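Long-range contacts in RNA-dependent RNA Polymerase (Bombyx mori cytoplasmic polyhedrosis virus, PDB 6TZ0), which catalyses RNA-directed RNA synthesis, making plus strands by fully conservative transcription of the double-stranded genome and complementary minus strands after core assembly: residues V357-I361 / A549-S554; S616-T620 / N632-P638; T559-Y563 / R641-H647; R487-G491 / Y637-R641. Residues are numbered along the deposited sequence.

Contact 1 of 4, residues V357-I361 / A549-S554; sequences VFPRI and AGMDAS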
loop_
_atom_site.group_PDB
_atom_site.type_symbol
_atom_site.label_atom_id
_atom_site.label_comp_id
_atom_site.label_asym_id
_atom_site.label_seq_id
_atom_site.Cartn_x
_atom_site.Cartn_y
_atom_site.Cartn_z
ATOM N N VAL A 357 9.165 -6.094 -9.790
ATOM C CA VAL A 357 8.925 -4.690 -10.088
ATOM C C VAL A 357 9.491 -4.269 -11.439
ATOM O O VAL A 357 9.368 -3.104 -11.815
ATOM C CB VAL A 357 9.487 -3.814 -8.941
ATOM C CG1 VAL A 357 11.000 -3.668 -9.017
ATOM C CG2 VAL A 357 8.742 -2.484 -8.760
ATOM N N PHE A 358 10.071 -5.181 -12.207
ATOM C CA PHE A 358 10.622 -4.785 -13.500
ATOM C C PHE A 358 9.498 -4.711 -14.530
ATOM O O PHE A 358 8.694 -5.642 -14.623
ATOM C CB PHE A 358 11.688 -5.775 -13.963
ATOM C CG PHE A 358 12.549 -5.266 -15.089
ATOM C CD1 PHE A 358 13.668 -4.498 -14.824
ATOM C CD2 PHE A 358 12.221 -5.518 -16.406
ATOM C CE1 PHE A 358 14.459 -4.022 -15.851
ATOM C CE2 PHE A 358 12.997 -5.028 -17.433
ATOM C CZ PHE A 358 14.120 -4.287 -17.154
ATOM N N PRO A 359 9.425 -3.645 -15.327
ATOM C CA PRO A 359 8.288 -3.478 -16.239
ATOM C C PRO A 359 8.369 -4.398 -17.444
ATOM O O PRO A 359 9.439 -4.874 -17.822
ATOM C CB PRO A 359 8.399 -2.014 -16.666
ATOM C CG PRO A 359 9.829 -1.717 -16.554
ATOM C CD PRO A 359 10.340 -2.495 -15.387
ATOM N N ARG A 360 7.218 -4.629 -18.067
ATOM C CA ARG A 360 7.157 -5.514 -19.219
ATOM C C ARG A 360 6.043 -5.101 -20.168
ATOM O O ARG A 360 5.132 -4.360 -19.799
ATOM C CB ARG A 360 6.973 -6.962 -18.787
ATOM C CG ARG A 360 5.704 -7.249 -18.037
ATOM C CD ARG A 360 5.694 -8.718 -17.710
ATOM N NE ARG A 360 4.479 -9.154 -17.045
ATOM C CZ ARG A 360 4.209 -10.425 -16.785
ATOM N NH1 ARG A 360 5.069 -11.364 -17.149
ATOM N NH2 ARG A 360 3.083 -10.762 -16.178
ATOM N N ILE A 361 6.214 -5.500 -21.425
ATOM C CA ILE A 361 5.297 -5.182 -22.508
ATOM C C ILE A 361 4.671 -6.441 -23.077
ATOM O O ILE A 361 5.376 -7.351 -23.498
ATOM C CB ILE A 361 6.051 -4.487 -23.655
ATOM C CG1 ILE A 361 6.164 -2.988 -23.393
ATOM C CG2 ILE A 361 5.372 -4.755 -24.986
ATOM C CD1 ILE A 361 7.472 -2.399 -23.861
ATOM N N ALA A 549 -1.907 -11.564 -15.323
ATOM C CA ALA A 549 -0.623 -11.891 -14.715
ATOM C C ALA A 549 0.250 -10.644 -14.662
ATOM O O ALA A 549 0.674 -10.136 -15.702
ATOM C CB ALA A 549 0.063 -13.001 -15.501
ATOM N N GLY A 550 0.524 -10.157 -13.453
ATOM C CA GLY A 550 1.478 -9.082 -13.262
ATOM C C GLY A 550 1.008 -7.740 -13.776
ATOM O O GLY A 550 1.530 -7.242 -14.777
ATOM N N MET A 551 0.021 -7.147 -13.109
ATOM C CA MET A 551 -0.635 -5.980 -13.683
ATOM C C MET A 551 0.163 -4.700 -13.460
ATOM O O MET A 551 0.204 -3.844 -14.347
ATOM C CB MET A 551 -2.047 -5.840 -13.118
ATOM C CG MET A 551 -2.887 -4.817 -13.854
ATOM S SD MET A 551 -4.611 -4.760 -13.364
ATOM C CE MET A 551 -5.209 -3.469 -14.449
ATOM N N ASP A 552 0.808 -4.552 -12.296
ATOM C CA ASP A 552 1.558 -3.330 -12.010
ATOM C C ASP A 552 2.776 -3.174 -12.906
ATOM O O ASP A 552 3.169 -2.046 -13.220
ATOM C CB ASP A 552 1.998 -3.290 -10.550
ATOM C CG ASP A 552 0.875 -2.935 -9.619
ATOM O OD1 ASP A 552 -0.048 -2.225 -10.060
ATOM O OD2 ASP A 552 0.919 -3.343 -8.441
ATOM N N ALA A 553 3.383 -4.278 -13.325
ATOM C CA ALA A 553 4.471 -4.204 -14.282
ATOM C C ALA A 553 3.977 -4.063 -15.711
ATOM O O ALA A 553 4.765 -3.713 -16.593
ATOM C CB ALA A 553 5.360 -5.439 -14.162
ATOM N N SER A 554 2.694 -4.315 -15.960
ATOM C CA SER A 554 2.152 -4.270 -17.311
ATOM C C SER A 554 1.604 -2.906 -17.696
ATOM O O SER A 554 1.515 -2.611 -18.890
ATOM C CB SER A 554 1.043 -5.310 -17.472
ATOM O OG SER A 554 1.534 -6.625 -17.313
#
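Arg360 has the largest share of this contact, with Ala553 next; it reaches from an irregular stretch just after helix 349-356 to the turn that follows strand 541-548. It is held at both ends. Its backbone N donates to Ala553 O (3.0 Å, nearly straight), and at the far end of a side chain extended from chi2 onward its NH2 donates to Ala549 O at 2.5 Å. A long side chain ending in a guanidinium suits this reach. Ala553 is the second centre. Its CB points at the opposing segment and lies 3.4 Å from Phe358 O, while Ala553 O also receives a CA-H...O contact from Pro359 CA (3.5 Å). The small methyl lets the two backbones come within 4.4 Å, CA to CA, at Pro359 and Ala553. Glycine suits position 550 because a CB would run into Arg360 NH2, and a phi of 70° is easier for glycine. Ser554 closes the turn, its OG donating to Gly550 O at 2.6 Å. Phe358 packs on Arg469 and Pro359 on Ala496 of the neighbouring Viral structural protein 4 chain. Gly550 and Asp552 belong to the UTP site, and with the magnesium ligand Asp547 this turn forms the D-x4-D signature of polymerase motif A, located in the palm.

Contact 2 of 4, residues S616-T620 / N632-P638; sequences SQTST and NAEGTYP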
loop_
_atom_site.group_PDB
_atom_site.type_symbol
_atom_site.label_atom_id
_atom_site.label_comp_id
_atom_site.label_asym_id
_atom_site.label_seq_id
_atom_site.Cartn_x
_atom_site.Cartn_y
_atom_site.Cartn_z
ATOM N N SER A 616 5.762 12.436 -14.871
ATOM C CA SER A 616 5.554 11.083 -14.373
ATOM C C SER A 616 6.878 10.338 -14.338
ATOM O O SER A 616 7.541 10.195 -15.369
ATOM C CB SER A 616 4.546 10.336 -15.240
ATOM O OG SER A 616 5.062 10.155 -16.539
ATOM N N GLN A 617 7.254 9.863 -13.157
ATOM C CA GLN A 617 8.461 9.067 -12.988
ATOM C C GLN A 617 8.156 7.971 -11.983
ATOM O O GLN A 617 7.861 8.257 -10.821
ATOM C CB GLN A 617 9.630 9.922 -12.504
ATOM C CG GLN A 617 10.938 9.191 -12.538
ATOM C CD GLN A 617 11.429 8.987 -13.945
ATOM O OE1 GLN A 617 11.439 9.914 -14.744
ATOM N NE2 GLN A 617 11.819 7.766 -14.265
ATOM N N THR A 618 8.245 6.722 -12.425
ATOM C CA THR A 618 7.842 5.580 -11.621
ATOM C C THR A 618 9.008 4.923 -10.892
ATOM O O THR A 618 8.822 4.440 -9.769
ATOM C CB THR A 618 7.140 4.552 -12.525
ATOM O OG1 THR A 618 6.070 5.194 -13.226
ATOM C CG2 THR A 618 6.549 3.409 -11.732
ATOM N N SER A 619 10.215 5.007 -11.465
ATOM C CA SER A 619 11.334 4.116 -11.157
ATOM C C SER A 619 11.772 4.185 -9.703
ATOM O O SER A 619 12.233 5.224 -9.225
ATOM C CB SER A 619 12.514 4.453 -12.059
ATOM O OG SER A 619 12.192 4.230 -13.411
ATOM N N THR A 620 11.621 3.067 -9.006
ATOM C CA THR A 620 12.033 2.966 -7.621
ATOM C C THR A 620 13.534 2.758 -7.526
ATOM O O THR A 620 14.152 2.107 -8.370
ATOM C CB THR A 620 11.313 1.812 -6.933
ATOM O OG1 THR A 620 11.621 0.595 -7.617
ATOM C CG2 THR A 620 9.827 2.030 -6.972
ATOM N N ASN A 632 15.414 1.244 -11.094
ATOM C CA ASN A 632 14.569 0.387 -11.909
ATOM C C ASN A 632 14.344 1.031 -13.273
ATOM O O ASN A 632 14.543 2.228 -13.453
ATOM C CB ASN A 632 13.236 0.153 -11.196
ATOM C CG ASN A 632 12.439 -0.980 -11.791
ATOM O OD1 ASN A 632 12.883 -1.647 -12.717
ATOM N ND2 ASN A 632 11.237 -1.181 -11.285
ATOM N N ALA A 633 13.935 0.222 -14.244
ATOM C CA ALA A 633 13.415 0.796 -15.472
ATOM C C ALA A 633 12.024 1.376 -15.224
ATOM O O ALA A 633 11.363 1.071 -14.231
ATOM C CB ALA A 633 13.372 -0.244 -16.587
ATOM N N GLU A 634 11.583 2.226 -16.140
ATOM C CA GLU A 634 10.379 3.014 -15.934
ATOM C C GLU A 634 9.207 2.384 -16.678
ATOM O O GLU A 634 9.386 1.673 -17.666
ATOM C CB GLU A 634 10.621 4.458 -16.389
ATOM C CG GLU A 634 9.711 5.514 -15.766
ATOM C CD GLU A 634 8.447 5.745 -16.558
ATOM O OE1 GLU A 634 8.490 5.551 -17.789
ATOM O OE2 GLU A 634 7.411 6.113 -15.961
ATOM N N GLY A 635 8.003 2.619 -16.173
ATOM C CA GLY A 635 6.821 2.079 -16.812
ATOM C C GLY A 635 6.186 0.957 -16.022
ATOM O O GLY A 635 5.564 0.054 -16.586
ATOM N N THR A 636 6.373 0.991 -14.715
ATOM C CA THR A 636 5.710 0.102 -13.783
ATOM C C THR A 636 4.563 0.924 -13.193
ATOM O O THR A 636 4.248 2.005 -13.692
ATOM C CB THR A 636 6.749 -0.411 -12.774
ATOM O OG1 THR A 636 7.947 -0.721 -13.486
ATOM C CG2 THR A 636 6.328 -1.718 -12.104
ATOM N N TYR A 637 3.902 0.422 -12.158
ATOM C CA TYR A 637 3.015 1.261 -11.390
ATOM C C TYR A 637 3.452 1.189 -9.933
ATOM O O TYR A 637 3.672 0.082 -9.422
ATOM C CB TYR A 637 1.559 0.820 -11.540
ATOM C CG TYR A 637 0.601 1.904 -11.141
ATOM C CD1 TYR A 637 0.338 2.958 -12.002
ATOM C CD2 TYR A 637 -0.004 1.904 -9.895
ATOM C CE1 TYR A 637 -0.518 3.965 -11.645
ATOM C CE2 TYR A 637 -0.862 2.913 -9.530
ATOM C CZ TYR A 637 -1.113 3.937 -10.407
ATOM O OH TYR A 637 -1.970 4.943 -10.045
ATOM N N PRO A 638 3.595 2.327 -9.242
ATOM C CA PRO A 638 4.381 2.337 -7.992
ATOM C C PRO A 638 3.749 1.578 -6.838
ATOM O O PRO A 638 4.479 1.004 -6.020
ATOM C CB PRO A 638 4.505 3.834 -7.678
ATOM C CG PRO A 638 4.285 4.519 -8.980
ATOM C CD PRO A 638 3.279 3.689 -9.700
#
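These two loops flank the β-hairpin of strands 620-624 and 628-631 in the polymerase domain, and the second leads on towards the SG sequence of motif B. Hydrogen bonding comes first. Ser619 OG donates to Asn632 O at 3.1 Å, where the CA atoms of Ser619 and Asn632 approach to 5.0 Å. Thr618 OG1 donates to Glu634 OE2 at 3.2 Å; the other carboxylate oxygen, OE1, has a weak hydrogen bond to His542 of Viral structural protein 4. The side-chain ND2 of Asn632 hydrogen-bonds Val357 O instead. Gly635, with a phi of 108°, gives the second loop a bend that a β-carbon would strain. Van der Waals packing centres on Thr618, a residue suited to the place because one branch bonds while the other is an apolar methyl: its CG2 lies against the backbone at Thr636 O (3.3 Å) and makes apolar contact with the proline ring, 3.7 Å from Pro638 CG.

Contact 3 of 4, residues T559-Y563 / R641-H647; sequences TKDIY and RADTSTH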
loop_
_atom_site.group_PDB
_atom_site.type_symbol
_atom_site.label_atom_id
_atom_site.label_comp_id
_atom_site.label_asym_id
_atom_site.label_seq_id
_atom_site.Cartn_x
_atom_site.Cartn_y
_atom_site.Cartn_z
ATOM N N THR A 559 -0.793 3.439 -20.896
ATOM C CA THR A 559 -1.918 2.841 -20.191
ATOM C C THR A 559 -2.365 3.727 -19.035
ATOM O O THR A 559 -3.564 3.815 -18.743
ATOM C CB THR A 559 -1.532 1.443 -19.708
ATOM O OG1 THR A 559 -1.072 0.677 -20.822
ATOM C CG2 THR A 559 -2.719 0.721 -19.112
ATOM N N LYS A 560 -1.417 4.415 -18.394
ATOM C CA LYS A 560 -1.748 5.425 -17.395
ATOM C C LYS A 560 -2.521 6.585 -18.010
ATOM O O LYS A 560 -3.395 7.175 -17.356
ATOM C CB LYS A 560 -0.459 5.913 -16.734
ATOM C CG LYS A 560 -0.623 7.043 -15.748
ATOM C CD LYS A 560 -1.299 6.604 -14.480
ATOM C CE LYS A 560 -1.611 7.809 -13.624
ATOM N NZ LYS A 560 -0.381 8.554 -13.285
ATOM N N ASP A 561 -2.252 6.889 -19.280
ATOM C CA ASP A 561 -2.950 7.993 -19.933
ATOM C C ASP A 561 -4.452 7.740 -20.117
ATOM O O ASP A 561 -5.212 8.708 -20.202
ATOM C CB ASP A 561 -2.286 8.280 -21.275
ATOM C CG ASP A 561 -2.449 9.716 -21.712
ATOM O OD1 ASP A 561 -3.075 10.505 -20.979
ATOM O OD2 ASP A 561 -1.922 10.069 -22.783
ATOM N N ILE A 562 -4.902 6.477 -20.118
ATOM C CA ILE A 562 -6.333 6.171 -20.241
ATOM C C ILE A 562 -7.097 6.675 -19.019
ATOM O O ILE A 562 -8.144 7.320 -19.139
ATOM C CB ILE A 562 -6.553 4.660 -20.447
ATOM C CG1 ILE A 562 -5.924 4.181 -21.750
ATOM C CG2 ILE A 562 -8.033 4.313 -20.451
ATOM C CD1 ILE A 562 -5.956 2.694 -21.932
ATOM N N TYR A 563 -6.579 6.388 -17.826
ATOM C CA TYR A 563 -7.143 6.932 -16.597
ATOM C C TYR A 563 -6.919 8.435 -16.502
ATOM O O TYR A 563 -7.744 9.145 -15.913
ATOM C CB TYR A 563 -6.517 6.204 -15.409
ATOM C CG TYR A 563 -7.040 6.542 -14.031
ATOM C CD1 TYR A 563 -8.248 6.032 -13.582
ATOM C CD2 TYR A 563 -6.303 7.336 -13.163
ATOM C CE1 TYR A 563 -8.717 6.322 -12.320
ATOM C CE2 TYR A 563 -6.771 7.629 -11.900
ATOM C CZ TYR A 563 -7.979 7.122 -11.488
ATOM O OH TYR A 563 -8.445 7.413 -10.234
ATOM N N ARG A 641 1.233 4.176 -3.668
ATOM C CA ARG A 641 0.712 5.452 -4.109
ATOM C C ARG A 641 -0.716 5.609 -3.584
ATOM O O ARG A 641 -1.313 4.667 -3.062
ATOM C CB ARG A 641 0.787 5.482 -5.633
ATOM C CG ARG A 641 0.743 6.805 -6.309
ATOM C CD ARG A 641 0.954 6.589 -7.781
ATOM N NE ARG A 641 0.843 7.824 -8.535
ATOM C CZ ARG A 641 0.956 7.894 -9.852
ATOM N NH1 ARG A 641 0.841 9.061 -10.457
ATOM N NH2 ARG A 641 1.182 6.797 -10.560
ATOM N N ALA A 642 -1.260 6.821 -3.695
ATOM C CA ALA A 642 -2.595 7.064 -3.162
ATOM C C ALA A 642 -3.666 6.413 -4.026
ATOM O O ALA A 642 -4.585 5.771 -3.506
ATOM C CB ALA A 642 -2.844 8.563 -3.026
ATOM N N ASP A 643 -3.540 6.524 -5.346
ATOM C CA ASP A 643 -4.549 6.037 -6.283
ATOM C C ASP A 643 -4.205 4.677 -6.874
ATOM O O ASP A 643 -4.500 4.429 -8.041
ATOM C CB ASP A 643 -4.770 7.060 -7.394
ATOM C CG ASP A 643 -3.496 7.423 -8.138
ATOM O OD1 ASP A 643 -2.401 6.962 -7.762
ATOM O OD2 ASP A 643 -3.595 8.187 -9.117
ATOM N N THR A 644 -3.588 3.773 -6.115
ATOM C CA THR A 644 -3.109 2.545 -6.740
ATOM C C THR A 644 -4.225 1.531 -6.982
ATOM O O THR A 644 -4.292 0.940 -8.061
ATOM C CB THR A 644 -1.963 1.938 -5.923
ATOM O OG1 THR A 644 -1.590 0.677 -6.491
ATOM C CG2 THR A 644 -2.294 1.804 -4.427
ATOM N N SER A 645 -5.118 1.326 -6.021
ATOM C CA SER A 645 -6.184 0.357 -6.223
ATOM C C SER A 645 -7.295 0.928 -7.088
ATOM O O SER A 645 -7.874 0.204 -7.915
ATOM C CB SER A 645 -6.729 -0.097 -4.870
ATOM O OG SER A 645 -7.812 -0.991 -5.019
ATOM N N THR A 646 -7.573 2.226 -6.932
ATOM C CA THR A 646 -8.626 2.871 -7.700
ATOM C C THR A 646 -8.296 2.934 -9.176
ATOM O O THR A 646 -9.211 2.844 -9.994
ATOM C CB THR A 646 -8.890 4.285 -7.190
ATOM O OG1 THR A 646 -7.729 5.092 -7.396
ATOM C CG2 THR A 646 -9.220 4.266 -5.718
ATOM N N HIS A 647 -7.014 3.065 -9.525
ATOM C CA HIS A 647 -6.612 3.085 -10.928
ATOM C C HIS A 647 -6.978 1.791 -11.634
ATOM O O HIS A 647 -7.650 1.810 -12.673
ATOM C CB HIS A 647 -5.113 3.332 -11.045
ATOM C CG HIS A 647 -4.611 3.324 -12.454
ATOM N ND1 HIS A 647 -4.218 2.174 -13.099
ATOM C CD2 HIS A 647 -4.435 4.328 -13.340
ATOM C CE1 HIS A 647 -3.831 2.468 -14.325
ATOM N NE2 HIS A 647 -3.951 3.770 -14.497
#
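Segment 559-563 lies within helix 557-573, while 641-647 is a loop that enters helix 644-665 with Asp643 at the N-cap position. The backbones come closest at Tyr563 and His647, whose CA atoms are 6.9 Å apart, and no hydrogen bond crosses between them. Aromatic packing fills that gap. The edge of the His647 ring is turned to the face of Tyr563 in an offset edge-to-face pair, with centroids 5.0 Å apart and planes at 63°. His647 CA adds a CH-pi contact, 4.3 Å from the Tyr563 centroid. Tyrosine suits its place, giving the histidine a face while bonding Pro503 O through its hydroxyl; His647 also stacks with Tyr637. The aliphatic part of Lys560 leans on the imidazole, CD lying 3.9 Å from His647 NE2. The Lys560 ammonium meets Arg641, with Lys560 NZ and Arg641 NH1 3.1 Å apart, both donors. Two such positive groups need compensation: Glu612 gives Arg641 a salt bridge and Lys560 a weak, long ion pair, and Asp643 OD1 lies 3.4 Å from Arg641 NE, pairing by charge only. Aromatic packing thus joins the helices after motif A and in motif B, while Glu612 and Asp643 offset nearby repulsion.

Contact 4 of 4, residues R487-G491 / Y637-R641; sequences RAISG and YPSGR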
loop_
_atom_site.group_PDB
_atom_site.type_symbol
_atom_site.label_atom_id
_atom_site.label_comp_id
_atom_site.label_asym_id
_atom_site.label_seq_id
_atom_site.Cartn_x
_atom_site.Cartn_y
_atom_site.Cartn_z
ATOM N N ARG A 487 7.512 -9.365 -3.774
ATOM C CA ARG A 487 6.583 -8.238 -3.970
ATOM C C ARG A 487 7.102 -6.942 -3.326
ATOM O O ARG A 487 6.652 -6.503 -2.266
ATOM C CB ARG A 487 5.180 -8.617 -3.470
ATOM C CG ARG A 487 4.056 -7.622 -3.737
ATOM C CD ARG A 487 2.736 -8.169 -3.231
ATOM N NE ARG A 487 1.667 -7.179 -3.287
ATOM C CZ ARG A 487 0.927 -6.933 -4.361
ATOM N NH1 ARG A 487 -0.029 -6.017 -4.315
ATOM N NH2 ARG A 487 1.146 -7.598 -5.486
ATOM N N ALA A 488 8.143 -6.395 -3.950
ATOM C CA ALA A 488 8.695 -5.111 -3.526
ATOM C C ALA A 488 7.687 -3.978 -3.706
ATOM O O ALA A 488 7.234 -3.706 -4.820
ATOM C CB ALA A 488 9.962 -4.808 -4.323
ATOM N N ILE A 489 7.355 -3.302 -2.608
ATOM C CA ILE A 489 6.381 -2.214 -2.609
ATOM C C ILE A 489 7.125 -0.887 -2.458
ATOM O O ILE A 489 8.178 -0.819 -1.815
ATOM C CB ILE A 489 5.312 -2.430 -1.509
ATOM C CG1 ILE A 489 4.106 -1.525 -1.723
ATOM C CG2 ILE A 489 5.854 -2.271 -0.101
ATOM C CD1 ILE A 489 3.354 -1.882 -2.950
ATOM N N SER A 490 6.611 0.158 -3.096
ATOM C CA SER A 490 7.321 1.427 -3.134
ATOM C C SER A 490 6.882 2.343 -2.003
ATOM O O SER A 490 5.774 2.237 -1.478
ATOM C CB SER A 490 7.102 2.145 -4.461
ATOM O OG SER A 490 5.769 2.597 -4.575
ATOM N N GLY A 491 7.777 3.252 -1.637
ATOM C CA GLY A 491 7.480 4.262 -0.648
ATOM C C GLY A 491 7.979 5.608 -1.117
ATOM O O GLY A 491 9.091 5.717 -1.634
ATOM N N TYR A 637 3.902 0.422 -12.158
ATOM C CA TYR A 637 3.015 1.261 -11.390
ATOM C C TYR A 637 3.452 1.189 -9.933
ATOM O O TYR A 637 3.672 0.082 -9.422
ATOM C CB TYR A 637 1.559 0.820 -11.540
ATOM C CG TYR A 637 0.601 1.904 -11.141
ATOM C CD1 TYR A 637 0.338 2.958 -12.002
ATOM C CD2 TYR A 637 -0.004 1.904 -9.895
ATOM C CE1 TYR A 637 -0.518 3.965 -11.645
ATOM C CE2 TYR A 637 -0.862 2.913 -9.530
ATOM C CZ TYR A 637 -1.113 3.937 -10.407
ATOM O OH TYR A 637 -1.970 4.943 -10.045
ATOM N N PRO A 638 3.595 2.327 -9.242
ATOM C CA PRO A 638 4.381 2.337 -7.992
ATOM C C PRO A 638 3.749 1.578 -6.838
ATOM O O PRO A 638 4.479 1.004 -6.020
ATOM C CB PRO A 638 4.505 3.834 -7.678
ATOM C CG PRO A 638 4.285 4.519 -8.980
ATOM C CD PRO A 638 3.279 3.689 -9.700
ATOM N N SER A 639 2.423 1.614 -6.722
ATOM C CA SER A 639 1.605 0.796 -5.824
ATOM C C SER A 639 1.790 1.097 -4.335
ATOM O O SER A 639 1.121 0.488 -3.495
ATOM C CB SER A 639 1.822 -0.699 -6.096
ATOM O OG SER A 639 1.015 -1.492 -5.246
ATOM N N GLY A 640 2.656 2.044 -3.997
ATOM C CA GLY A 640 2.710 2.607 -2.665
ATOM C C GLY A 640 2.154 4.009 -2.737
ATOM O O GLY A 640 2.543 4.913 -1.995
ATOM N N ARG A 641 1.233 4.176 -3.668
ATOM C CA ARG A 641 0.712 5.452 -4.109
ATOM C C ARG A 641 -0.716 5.609 -3.584
ATOM O O ARG A 641 -1.313 4.667 -3.062
ATOM C CB ARG A 641 0.787 5.482 -5.633
ATOM C CG ARG A 641 0.743 6.805 -6.309
ATOM C CD ARG A 641 0.954 6.589 -7.781
ATOM N NE ARG A 641 0.843 7.824 -8.535
ATOM C CZ ARG A 641 0.956 7.894 -9.852
ATOM N NH1 ARG A 641 0.841 9.061 -10.457
ATOM N NH2 ARG A 641 1.182 6.797 -10.560
#
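A strand at the edge of a mixed sheet meets a catalytic-domain loop here: 489-491, paired with strand 474-477, packs against the loop that leads into helix 644-665. The Ser639-Gly640 pair ahead of this helix matches the SG signature of polymerase motif B. Ser490 is the main link. With its CB directed at the loop, its OG donates to Pro638 O at 2.5 Å; a small side chain with a hydroxyl fits this tight spot. The closest CA pair, Ser490 and Gly640, is 4.8 Å apart, and Gly640 CA makes a CA-H...O contact with Ser490 O at 3.3 Å. A β-carbon on Gly640 would collide with that carbonyl, so glycine is required. Ile489 adds a slim apolar tip, CD1 lying 3.3 Å from Ser639 OG. Ser639 also packs on Asp552 of the UTP site. One short hydrogen bond and close packing at glycine therefore hold the loop against the strand through its backbone.

Overall arrangement
All four contacts lie in the central polymerase domain, on one side of the chain's centre, with their own centres 9 to 14 Å apart. The stretch from 632 to 647, running from a hairpin into helix 644-665, unites contacts 2, 3 and 4: contacts 2 and 4 share Tyr637 and Pro638, contacts 3 and 4 share Arg641. Contact 1 touches contact 2 through Val357 O and Asn632 ND2, and contact 4 through Asp552 and Ser639. Along the chain, contact 1 precedes contact 2, contact 2 is nested within contact 3, and contact 4 crosses contacts 1 and 3. Motifs A and B are thereby drawn together beside the nucleotide site from widely separated sequence.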